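Local coordinates for protein putative chitobiase (Bacteroides thetaiotaomicron, PDB 3HNM) that is of uncertain function but, as a putative chitobiase fragment with an F5/8 type C (discoidin-like) fold, probably serves as a carbohydrate-binding module, at residues N25-D30 and W53-D58; K60-Y65 and D151-V155; G72-L77 and A133-I139. The contacts are given in a common frame with arbitrary orientation. Residue numbers count along the deposited sequence, not the author numbering.

Contact 1: N25-D30 and W53-D58; sequences NCCTQD and WLCRWD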
loop_
_atom_site.group_PDB
_atom_site.type_symbol
_atom_site.label_atom_id
_atom_site.label_comp_id
_atom_site.label_asym_id
_atom_site.label_seq_id
_atom_site.Cartn_x
_atom_site.Cartn_y
_atom_site.Cartn_z
ATOM N N ASN A 25 -5.398 -2.527 -10.300
ATOM C CA ASN A 25 -4.944 -3.900 -10.507
ATOM C C ASN A 25 -5.061 -4.818 -9.286
ATOM O O ASN A 25 -4.519 -4.538 -8.215
ATOM C CB ASN A 25 -3.492 -3.851 -11.034
ATOM C CG ASN A 25 -2.941 -5.211 -11.414
ATOM O OD1 ASN A 25 -2.680 -6.027 -10.549
ATOM N ND2 ASN A 25 -2.756 -5.455 -12.714
ATOM N N CYS A 26 -5.794 -5.916 -9.467
ATOM C CA CYS A 26 -5.988 -6.938 -8.429
ATOM C C CYS A 26 -6.326 -8.258 -9.126
ATOM O O CYS A 26 -6.671 -8.273 -10.304
ATOM C CB CYS A 26 -7.124 -6.547 -7.474
ATOM S SG CYS A 26 -7.281 -7.636 -6.003
ATOM N N CYS A 27 -6.225 -9.365 -8.409
ATOM C CA CYS A 27 -6.531 -10.656 -9.001
ATOM C C CYS A 27 -8.045 -10.892 -9.041
ATOM O O CYS A 27 -8.517 -11.715 -9.823
ATOM C CB CYS A 27 -5.871 -11.755 -8.183
ATOM S SG CYS A 27 -6.523 -11.842 -6.511
ATOM N N THR A 28 -8.788 -10.159 -8.202
ATOM C CA THR A 28 -10.248 -10.279 -8.095
ATOM C C THR A 28 -10.998 -9.816 -9.346
ATOM O O THR A 28 -12.169 -10.158 -9.556
ATOM C CB THR A 28 -10.825 -9.484 -6.882
ATOM O OG1 THR A 28 -10.742 -8.072 -7.130
ATOM C CG2 THR A 28 -10.074 -9.829 -5.611
ATOM N N GLN A 29 -10.330 -9.038 -10.184
ATOM C CA GLN A 29 -10.955 -8.556 -11.408
ATOM C C GLN A 29 -11.558 -9.716 -12.200
ATOM O O GLN A 29 -12.637 -9.587 -12.777
ATOM C CB GLN A 29 -9.915 -7.845 -12.256
ATOM C CG GLN A 29 -10.457 -7.201 -13.484
ATOM C CD GLN A 29 -9.342 -6.793 -14.400
ATOM O OE1 GLN A 29 -9.393 -7.071 -15.589
ATOM N NE2 GLN A 29 -8.317 -6.135 -13.852
ATOM N N ASP A 30 -10.851 -10.846 -12.206
ATOM C CA ASP A 30 -11.280 -12.039 -12.931
ATOM C C ASP A 30 -12.265 -12.933 -12.163
ATOM O O ASP A 30 -13.072 -12.455 -11.360
ATOM C CB ASP A 30 -10.067 -12.886 -13.338
ATOM C CG ASP A 30 -9.201 -12.221 -14.402
ATOM O OD1 ASP A 30 -9.740 -11.717 -15.418
ATOM O OD2 ASP A 30 -7.965 -12.230 -14.225
ATOM N N TRP A 53 -2.418 -9.149 -0.753
ATOM C CA TRP A 53 -3.097 -8.611 -1.929
ATOM C C TRP A 53 -2.367 -9.207 -3.129
ATOM O O TRP A 53 -1.137 -9.267 -3.142
ATOM C CB TRP A 53 -2.987 -7.085 -1.992
ATOM C CG TRP A 53 -3.197 -6.540 -3.383
ATOM C CD1 TRP A 53 -4.395 -6.264 -3.999
ATOM C CD2 TRP A 53 -2.180 -6.276 -4.353
ATOM N NE1 TRP A 53 -4.182 -5.849 -5.293
ATOM C CE2 TRP A 53 -2.832 -5.848 -5.539
ATOM C CE3 TRP A 53 -0.777 -6.364 -4.339
ATOM C CZ2 TRP A 53 -2.119 -5.505 -6.707
ATOM C CZ3 TRP A 53 -0.073 -6.026 -5.497
ATOM C CH2 TRP A 53 -0.748 -5.602 -6.665
ATOM N N LEU A 54 -3.118 -9.638 -4.136
ATOM C CA LEU A 54 -2.502 -10.222 -5.313
ATOM C C LEU A 54 -2.881 -9.434 -6.567
ATOM O O LEU A 54 -4.029 -9.023 -6.735
ATOM C CB LEU A 54 -2.926 -11.683 -5.455
ATOM C CG LEU A 54 -1.968 -12.544 -6.269
ATOM C CD1 LEU A 54 -0.611 -12.556 -5.565
ATOM C CD2 LEU A 54 -2.517 -13.966 -6.415
ATOM N N CYS A 55 -1.895 -9.200 -7.425
ATOM C CA CYS A 55 -2.105 -8.473 -8.674
ATOM C C CYS A 55 -2.956 -9.344 -9.605
ATOM O O CYS A 55 -3.309 -10.459 -9.242
ATOM C CB CYS A 55 -0.764 -8.220 -9.336
ATOM S SG CYS A 55 0.109 -9.744 -9.617
ATOM N N ARG A 56 -3.282 -8.847 -10.797
ATOM C CA ARG A 56 -4.065 -9.637 -11.736
ATOM C C ARG A 56 -3.155 -10.786 -12.141
ATOM O O ARG A 56 -2.008 -10.567 -12.535
ATOM C CB ARG A 56 -4.440 -8.824 -12.962
ATOM C CG ARG A 56 -5.849 -9.069 -13.388
ATOM C CD ARG A 56 -6.075 -8.654 -14.808
ATOM N NE ARG A 56 -7.305 -9.245 -15.312
ATOM C CZ ARG A 56 -7.621 -9.328 -16.596
ATOM N NH1 ARG A 56 -6.791 -8.851 -17.512
ATOM N NH2 ARG A 56 -8.762 -9.892 -16.959
ATOM N N TRP A 57 -3.661 -12.008 -12.055
ATOM C CA TRP A 57 -2.830 -13.151 -12.352
ATOM C C TRP A 57 -3.083 -13.838 -13.676
ATOM O O TRP A 57 -2.161 -14.404 -14.277
ATOM C CB TRP A 57 -2.940 -14.148 -11.198
ATOM C CG TRP A 57 -1.721 -14.995 -11.006
ATOM C CD1 TRP A 57 -1.422 -16.148 -11.651
ATOM C CD2 TRP A 57 -0.622 -14.730 -10.121
ATOM N NE1 TRP A 57 -0.204 -16.627 -11.229
ATOM C CE2 TRP A 57 0.311 -15.777 -10.291
ATOM C CE3 TRP A 57 -0.336 -13.709 -9.206
ATOM C CZ2 TRP A 57 1.515 -15.837 -9.575
ATOM C CZ3 TRP A 57 0.865 -13.769 -8.495
ATOM C CH2 TRP A 57 1.774 -14.830 -8.687
ATOM N N ASP A 58 -4.322 -13.786 -14.146
ATOM C CA ASP A 58 -4.666 -14.447 -15.406
ATOM C C ASP A 58 -4.057 -13.694 -16.580
ATOM O O ASP A 58 -3.834 -14.259 -17.652
ATOM C CB ASP A 58 -6.189 -14.537 -15.574
ATOM C CG ASP A 58 -6.870 -15.328 -14.449
ATOM O OD1 ASP A 58 -6.219 -16.200 -13.822
ATOM O OD2 ASP A 58 -8.076 -15.086 -14.210
#
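Two irregular backbones run close together here, with CA atoms 4.2 Å apart at Cys-26 and Cys-55 and 3.8 Å apart at Cys-27 and Arg-56. Only residues 53-54 are strand, and Cys-27 to Gln-29 have helical backbone angles without the regular bonds, so no regular sheet pairing develops. A weak hydrogen bond from Cys-27 N to Leu-54 O (2.8 Å) is the sole main-chain one, and the CA of Cys-26 lies 3.3 Å from Leu-54 O. Most polar contacts therefore involve side chains. The buried side chain of Asn-25 holds the loop main chain, OD1 accepting from Arg-56 N at 2.9 Å. The indole of Trp-53 gives a weak hydrogen bond from NE1 to Asn-25 O (3.2 Å), while Cys-26 SG approaches its five-membered ring obliquely, 4.5 Å from the centroid. At the outer end, Arg-56 NH2 forms a salt bridge with Asp-30 OD1 at 2.6 Å, and Gln-29 OE1 lies over one guanidinium face. Asp-58 OD2 lies only 2.9 Å from Asp-30 OD2, two like charges close together; Asp-58 OD1 is hydrogen-bonded to Tyr-34 OH of helix 32-35. The contact belongs to the loops at one end of the F5/8 type C β-sandwich, the Trp-53 side chain about 7 Å from the bound magnesium ion. The loop following strand 20-23 thus lies beside edge strand 53-54, which pairs with strand 156-166, while Trp-53 meets Phe-67 of strand 65-71 edge-to-face.

Contact 2: K60-Y65 and D151-V155; sequences KEPLPY and DGLRV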
loop_
_atom_site.group_PDB
_atom_site.type_symbol
_atom_site.label_atom_id
_atom_site.label_comp_id
_atom_site.label_asym_id
_atom_site.label_seq_id
_atom_site.Cartn_x
_atom_site.Cartn_y
_atom_site.Cartn_z
ATOM N N LYS A 60 -0.917 -10.873 -17.011
ATOM C CA LYS A 60 0.081 -10.003 -16.402
ATOM C C LYS A 60 -0.075 -8.576 -16.922
ATOM O O LYS A 60 0.237 -8.304 -18.072
ATOM C CB LYS A 60 1.487 -10.517 -16.716
ATOM C CG LYS A 60 1.770 -11.957 -16.287
ATOM C CD LYS A 60 3.195 -12.322 -16.683
ATOM C CE LYS A 60 3.537 -13.779 -16.460
ATOM N NZ LYS A 60 4.659 -14.204 -17.367
ATOM N N GLU A 61 -0.560 -7.672 -16.076
ATOM C CA GLU A 61 -0.735 -6.268 -16.466
ATOM C C GLU A 61 0.541 -5.443 -16.278
ATOM O O GLU A 61 1.255 -5.609 -15.296
ATOM C CB GLU A 61 -1.862 -5.650 -15.653
ATOM C CG GLU A 61 -3.209 -6.302 -15.904
ATOM C CD GLU A 61 -3.837 -5.883 -17.223
ATOM O OE1 GLU A 61 -3.105 -5.322 -18.070
ATOM O OE2 GLU A 61 -5.061 -6.116 -17.414
ATOM N N PRO A 62 0.845 -4.539 -17.222
ATOM C CA PRO A 62 2.049 -3.706 -17.119
ATOM C C PRO A 62 1.931 -2.637 -16.041
ATOM O O PRO A 62 0.861 -2.081 -15.812
ATOM C CB PRO A 62 2.173 -3.109 -18.516
ATOM C CG PRO A 62 0.756 -2.956 -18.926
ATOM C CD PRO A 62 0.142 -4.272 -18.487
ATOM N N LEU A 63 3.044 -2.362 -15.376
ATOM C CA LEU A 63 3.068 -1.371 -14.308
ATOM C C LEU A 63 2.742 0.014 -14.872
ATOM O O LEU A 63 2.823 0.224 -16.080
ATOM C CB LEU A 63 4.442 -1.402 -13.637
ATOM C CG LEU A 63 4.837 -2.750 -13.003
ATOM C CD1 LEU A 63 6.335 -2.767 -12.755
ATOM C CD2 LEU A 63 4.076 -2.993 -11.686
ATOM N N PRO A 64 2.404 0.990 -14.015
ATOM C CA PRO A 64 2.275 0.974 -12.563
ATOM C C PRO A 64 0.910 0.629 -12.006
ATOM O O PRO A 64 -0.127 0.855 -12.637
ATOM C CB PRO A 64 2.643 2.386 -12.198
ATOM C CG PRO A 64 1.869 3.130 -13.228
ATOM C CD PRO A 64 2.161 2.355 -14.512
ATOM N N TYR A 65 0.950 0.117 -10.780
ATOM C CA TYR A 65 -0.219 -0.275 -10.006
ATOM C C TYR A 65 -0.378 0.778 -8.929
ATOM O O TYR A 65 0.603 1.155 -8.293
ATOM C CB TYR A 65 0.046 -1.614 -9.345
ATOM C CG TYR A 65 0.395 -2.719 -10.299
ATOM C CD1 TYR A 65 -0.088 -2.714 -11.602
ATOM C CD2 TYR A 65 1.084 -3.847 -9.855
ATOM C CE1 TYR A 65 0.088 -3.808 -12.431
ATOM C CE2 TYR A 65 1.262 -4.952 -10.675
ATOM C CZ TYR A 65 0.753 -4.929 -11.960
ATOM O OH TYR A 65 0.829 -6.044 -12.754
ATOM N N ASP A 151 8.594 -16.543 -12.479
ATOM C CA ASP A 151 7.451 -16.515 -13.366
ATOM C C ASP A 151 7.158 -15.104 -13.848
ATOM O O ASP A 151 6.012 -14.667 -13.862
ATOM C CB ASP A 151 6.229 -17.101 -12.663
ATOM C CG ASP A 151 5.047 -17.209 -13.572
ATOM O OD1 ASP A 151 5.271 -17.600 -14.750
ATOM O OD2 ASP A 151 3.918 -16.920 -13.105
ATOM N N GLY A 152 8.212 -14.406 -14.253
ATOM C CA GLY A 152 8.061 -13.057 -14.744
ATOM C C GLY A 152 7.478 -12.106 -13.720
ATOM O O GLY A 152 7.463 -12.395 -12.523
ATOM N N LEU A 153 6.983 -10.972 -14.214
ATOM C CA LEU A 153 6.380 -9.921 -13.398
ATOM C C LEU A 153 5.162 -10.360 -12.580
ATOM O O LEU A 153 4.034 -10.386 -13.081
ATOM C CB LEU A 153 5.976 -8.740 -14.291
ATOM C CG LEU A 153 5.226 -7.550 -13.692
ATOM C CD1 LEU A 153 6.222 -6.493 -13.316
ATOM C CD2 LEU A 153 4.230 -6.998 -14.699
ATOM N N ARG A 154 5.391 -10.702 -11.318
ATOM C CA ARG A 154 4.313 -11.095 -10.400
ATOM C C ARG A 154 4.479 -10.171 -9.211
ATOM O O ARG A 154 5.575 -9.686 -8.960
ATOM C CB ARG A 154 4.491 -12.544 -9.939
ATOM C CG ARG A 154 4.270 -13.575 -11.008
ATOM C CD ARG A 154 2.857 -13.496 -11.514
ATOM N NE ARG A 154 2.554 -14.548 -12.481
ATOM C CZ ARG A 154 1.413 -14.610 -13.153
ATOM N NH1 ARG A 154 0.483 -13.683 -12.957
ATOM N NH2 ARG A 154 1.195 -15.584 -14.017
ATOM N N VAL A 155 3.410 -9.899 -8.487
ATOM C CA VAL A 155 3.571 -9.032 -7.333
ATOM C C VAL A 155 2.410 -9.115 -6.350
ATOM O O VAL A 155 1.239 -9.117 -6.743
ATOM C CB VAL A 155 3.883 -7.539 -7.784
ATOM C CG1 VAL A 155 3.251 -7.260 -9.127
ATOM C CG2 VAL A 155 3.393 -6.534 -6.754
#
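Leu-153 projects from its loop toward residues 60-65 and packs against Glu-61, Leu-63 and Tyr-65. Leu-153 CD2 comes within 3.3 Å of Glu-61 O and 4.0 Å of Tyr-65 OH, and Leu-153 CD1 lies 3.8 Å from Leu-63 CD1. Deeper in, Val-155 CG1 meets the ring edge of Tyr-65 at CE2, 3.4 Å away. The segments exchange no hydrogen bond, so their fit depends on shape, and each loop is braced internally. Tyr-65 OH donates to Glu-61 O at 2.6 Å, closing the bend that contains the cis peptide before Pro-64; on the other side, Arg-154 NE makes a salt bridge with Asp-151 OD2 at 2.8 Å. Lys-60 lies extended along this second loop, with Lys-60 CE over one face of the Arg-154 guanidinium, 3.8 Å from Arg-154 NH2. Lys-60 NZ stops 4.3 Å from Asp-151 OD1, too far for a salt bridge. The example illustrates how loops at one end of a β-sandwich can pack through a few apolar side chains. Arg-154 also makes a cation-pi contact with Trp-57. Leu-63, Leu-153 and Val-155 all rest on Thr-146 of strand 138-146, at the point where the two loops lead into strands 65-71 and 156-166.

Contact 3: G72-L77 and A133-I139; sequences GKEYTL and ATQARYI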
loop_
_atom_site.group_PDB
_atom_site.type_symbol
_atom_site.label_atom_id
_atom_site.label_comp_id
_atom_site.label_asym_id
_atom_site.label_seq_id
_atom_site.Cartn_x
_atom_site.Cartn_y
_atom_site.Cartn_z
ATOM N N GLY A 72 -10.766 8.191 5.900
ATOM C CA GLY A 72 -11.995 8.610 6.552
ATOM C C GLY A 72 -12.009 10.071 6.953
ATOM O O GLY A 72 -12.865 10.845 6.515
ATOM N N LYS A 73 -11.056 10.452 7.793
ATOM C CA LYS A 73 -10.965 11.824 8.257
ATOM C C LYS A 73 -9.641 12.445 7.806
ATOM O O LYS A 73 -8.915 11.836 7.026
ATOM C CB LYS A 73 -11.102 11.861 9.781
ATOM C CG LYS A 73 -10.822 10.539 10.478
ATOM C CD LYS A 73 -11.073 10.685 11.975
ATOM C CE LYS A 73 -11.272 9.342 12.687
ATOM N NZ LYS A 73 -12.476 8.588 12.203
ATOM N N GLU A 74 -9.332 13.655 8.276
ATOM C CA GLU A 74 -8.097 14.339 7.900
ATOM C C GLU A 74 -6.979 14.061 8.884
ATOM O O GLU A 74 -7.221 13.877 10.068
ATOM C CB GLU A 74 -8.340 15.834 7.836
ATOM C CG GLU A 74 -9.568 16.180 7.042
ATOM C CD GLU A 74 -9.237 16.939 5.779
ATOM O OE1 GLU A 74 -8.713 18.069 5.906
ATOM O OE2 GLU A 74 -9.490 16.409 4.666
ATOM N N TYR A 75 -5.748 14.041 8.392
ATOM C CA TYR A 75 -4.582 13.786 9.233
ATOM C C TYR A 75 -3.391 14.607 8.733
ATOM O O TYR A 75 -3.472 15.289 7.707
ATOM C CB TYR A 75 -4.217 12.315 9.151
ATOM C CG TYR A 75 -5.187 11.376 9.808
ATOM C CD1 TYR A 75 -4.853 10.744 11.010
ATOM C CD2 TYR A 75 -6.419 11.086 9.224
ATOM C CE1 TYR A 75 -5.718 9.841 11.615
ATOM C CE2 TYR A 75 -7.299 10.186 9.817
ATOM C CZ TYR A 75 -6.944 9.564 11.012
ATOM O OH TYR A 75 -7.787 8.661 11.611
ATOM N N THR A 76 -2.276 14.531 9.447
ATOM C CA THR A 76 -1.062 15.233 9.025
ATOM C C THR A 76 0.036 14.164 8.987
ATOM O O THR A 76 0.737 13.962 9.971
ATOM C CB THR A 76 -0.670 16.376 10.018
ATOM O OG1 THR A 76 -1.764 17.294 10.168
ATOM C CG2 THR A 76 0.530 17.149 9.485
ATOM N N LEU A 77 0.180 13.480 7.852
ATOM C CA LEU A 77 1.161 12.394 7.729
ATOM C C LEU A 77 2.615 12.747 8.022
ATOM O O LEU A 77 3.158 13.698 7.464
ATOM C CB LEU A 77 1.100 11.758 6.329
ATOM C CG LEU A 77 -0.207 11.190 5.774
ATOM C CD1 LEU A 77 -0.929 10.372 6.839
ATOM C CD2 LEU A 77 -1.074 12.335 5.317
ATOM N N ALA A 133 5.855 16.682 6.388
ATOM C CA ALA A 133 4.648 17.027 7.147
ATOM C C ALA A 133 3.572 17.628 6.245
ATOM O O ALA A 133 3.630 18.811 5.900
ATOM C CB ALA A 133 4.994 18.004 8.272
ATOM N N THR A 134 2.595 16.802 5.871
ATOM C CA THR A 134 1.502 17.236 5.010
ATOM C C THR A 134 0.118 16.768 5.480
ATOM O O THR A 134 -0.047 15.666 6.023
ATOM C CB THR A 134 1.724 16.781 3.543
ATOM O OG1 THR A 134 0.516 16.962 2.792
ATOM C CG2 THR A 134 2.139 15.315 3.486
ATOM N N GLN A 135 -0.866 17.644 5.278
ATOM C CA GLN A 135 -2.253 17.388 5.641
ATOM C C GLN A 135 -2.903 16.560 4.555
ATOM O O GLN A 135 -2.816 16.902 3.374
ATOM C CB GLN A 135 -3.029 18.697 5.778
ATOM C CG GLN A 135 -2.526 19.634 6.857
ATOM C CD GLN A 135 -3.475 20.811 7.087
ATOM O OE1 GLN A 135 -3.201 21.693 7.915
ATOM N NE2 GLN A 135 -4.600 20.828 6.356
ATOM N N ALA A 136 -3.564 15.477 4.956
ATOM C CA ALA A 136 -4.220 14.605 3.994
ATOM C C ALA A 136 -5.383 13.783 4.541
ATOM O O ALA A 136 -5.491 13.541 5.741
ATOM C CB ALA A 136 -3.189 13.672 3.366
ATOM N N ARG A 137 -6.253 13.374 3.620
ATOM C CA ARG A 137 -7.425 12.549 3.893
ATOM C C ARG A 137 -7.252 11.272 3.082
ATOM O O ARG A 137 -7.495 10.169 3.572
ATOM C CB ARG A 137 -8.695 13.259 3.429
ATOM C CG ARG A 137 -9.869 12.332 3.146
ATOM C CD ARG A 137 -10.568 11.899 4.413
ATOM N NE ARG A 137 -11.721 11.036 4.151
ATOM C CZ ARG A 137 -12.798 11.391 3.451
ATOM N NH1 ARG A 137 -12.891 12.604 2.921
ATOM N NH2 ARG A 137 -13.791 10.528 3.290
ATOM N N TYR A 138 -6.829 11.443 1.832
ATOM C CA TYR A 138 -6.615 10.326 0.909
ATOM C C TYR A 138 -5.136 10.098 0.608
ATOM O O TYR A 138 -4.365 11.042 0.532
ATOM C CB TYR A 138 -7.338 10.611 -0.395
ATOM C CG TYR A 138 -8.779 10.962 -0.190
ATOM C CD1 TYR A 138 -9.749 9.970 -0.094
ATOM C CD2 TYR A 138 -9.181 12.288 -0.109
ATOM C CE1 TYR A 138 -11.087 10.292 0.069
ATOM C CE2 TYR A 138 -10.515 12.620 0.056
ATOM C CZ TYR A 138 -11.461 11.625 0.141
ATOM O OH TYR A 138 -12.782 11.968 0.274
ATOM N N ILE A 139 -4.749 8.844 0.435
ATOM C CA ILE A 139 -3.373 8.510 0.127
ATOM C C ILE A 139 -3.360 7.772 -1.192
ATOM O O ILE A 139 -4.334 7.101 -1.546
ATOM C CB ILE A 139 -2.761 7.591 1.179
ATOM C CG1 ILE A 139 -2.582 8.356 2.492
ATOM C CG2 ILE A 139 -1.443 7.011 0.655
ATOM C CD1 ILE A 139 -2.118 7.495 3.678
#
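Main-chain hydrogen bonds define this contact as antiparallel β pairing: strands 74-77 and 133-136 run at 163° to each other, their axes 4.5 Å apart. Tyr-75 and Ala-136 form a hydrogen-bonded pair, with Tyr-75 N to Ala-136 O at 2.7 Å and Ala-136 N to Tyr-75 O at 2.8 Å. Thr-76 and Gln-135 follow as a non-hydrogen-bonded pair, and Leu-77 and Thr-134 as the next hydrogen-bonded pair, where Leu-77 N to Thr-134 O (2.9 Å) is weak. Between these bonds, CA-H···O contacts join Gln-135 CA to Tyr-75 O and Thr-76 CA to Thr-134 O, each at 3.2 Å. Apolar packing involves the face bearing Tyr-75, Leu-77, Ala-136 and Thr-134, largely buried; Leu-77 CD1 reaches Ile-139 CD1 at 4.4 Å. Thr-76 and Gln-135 occupy the other, more exposed face. Among the polar contacts, Arg-137 folds back along the corner at Gly-72 and Lys-73, where Gly-72 O lies over its guanidinium; its salt bridge is with Asp-70 of strand 65-71. Both chains turn here, at residues 72-73 and at 137, where Arg-137 and Tyr-138 facing Ser-105 form a classic β bulge. Each therefore passes from one sheet of the sandwich to the other: strand 65-71 leads into 74-83, and strand 127-136 into 138-146.

The three contacts illustrate how different kinds of packing occupy opposite ends of a β-sandwich. Contacts 1 and 2 lie together, their centres 10 Å apart, and touch directly: Cys-55 N meets Val-155 O at 3.2 Å and Trp-57 O meets Arg-154 NH1 at 3.0 Å, both probable hydrogen bonds. Contact 3 lies across the chain's centre, about 28 and 29 Å from them between centres. In sequence, contact 1 closes before contact 2 opens, and contact 3 falls wholly between the two segments of contact 2. Contacts 1 and 3 reach the same four-stranded sheet. Loops pack at one end, the Trp-53 side chain about 7 Å and the Val-155 side chain about 13 Å from the bound magnesium; strand pairing and corners mark the other.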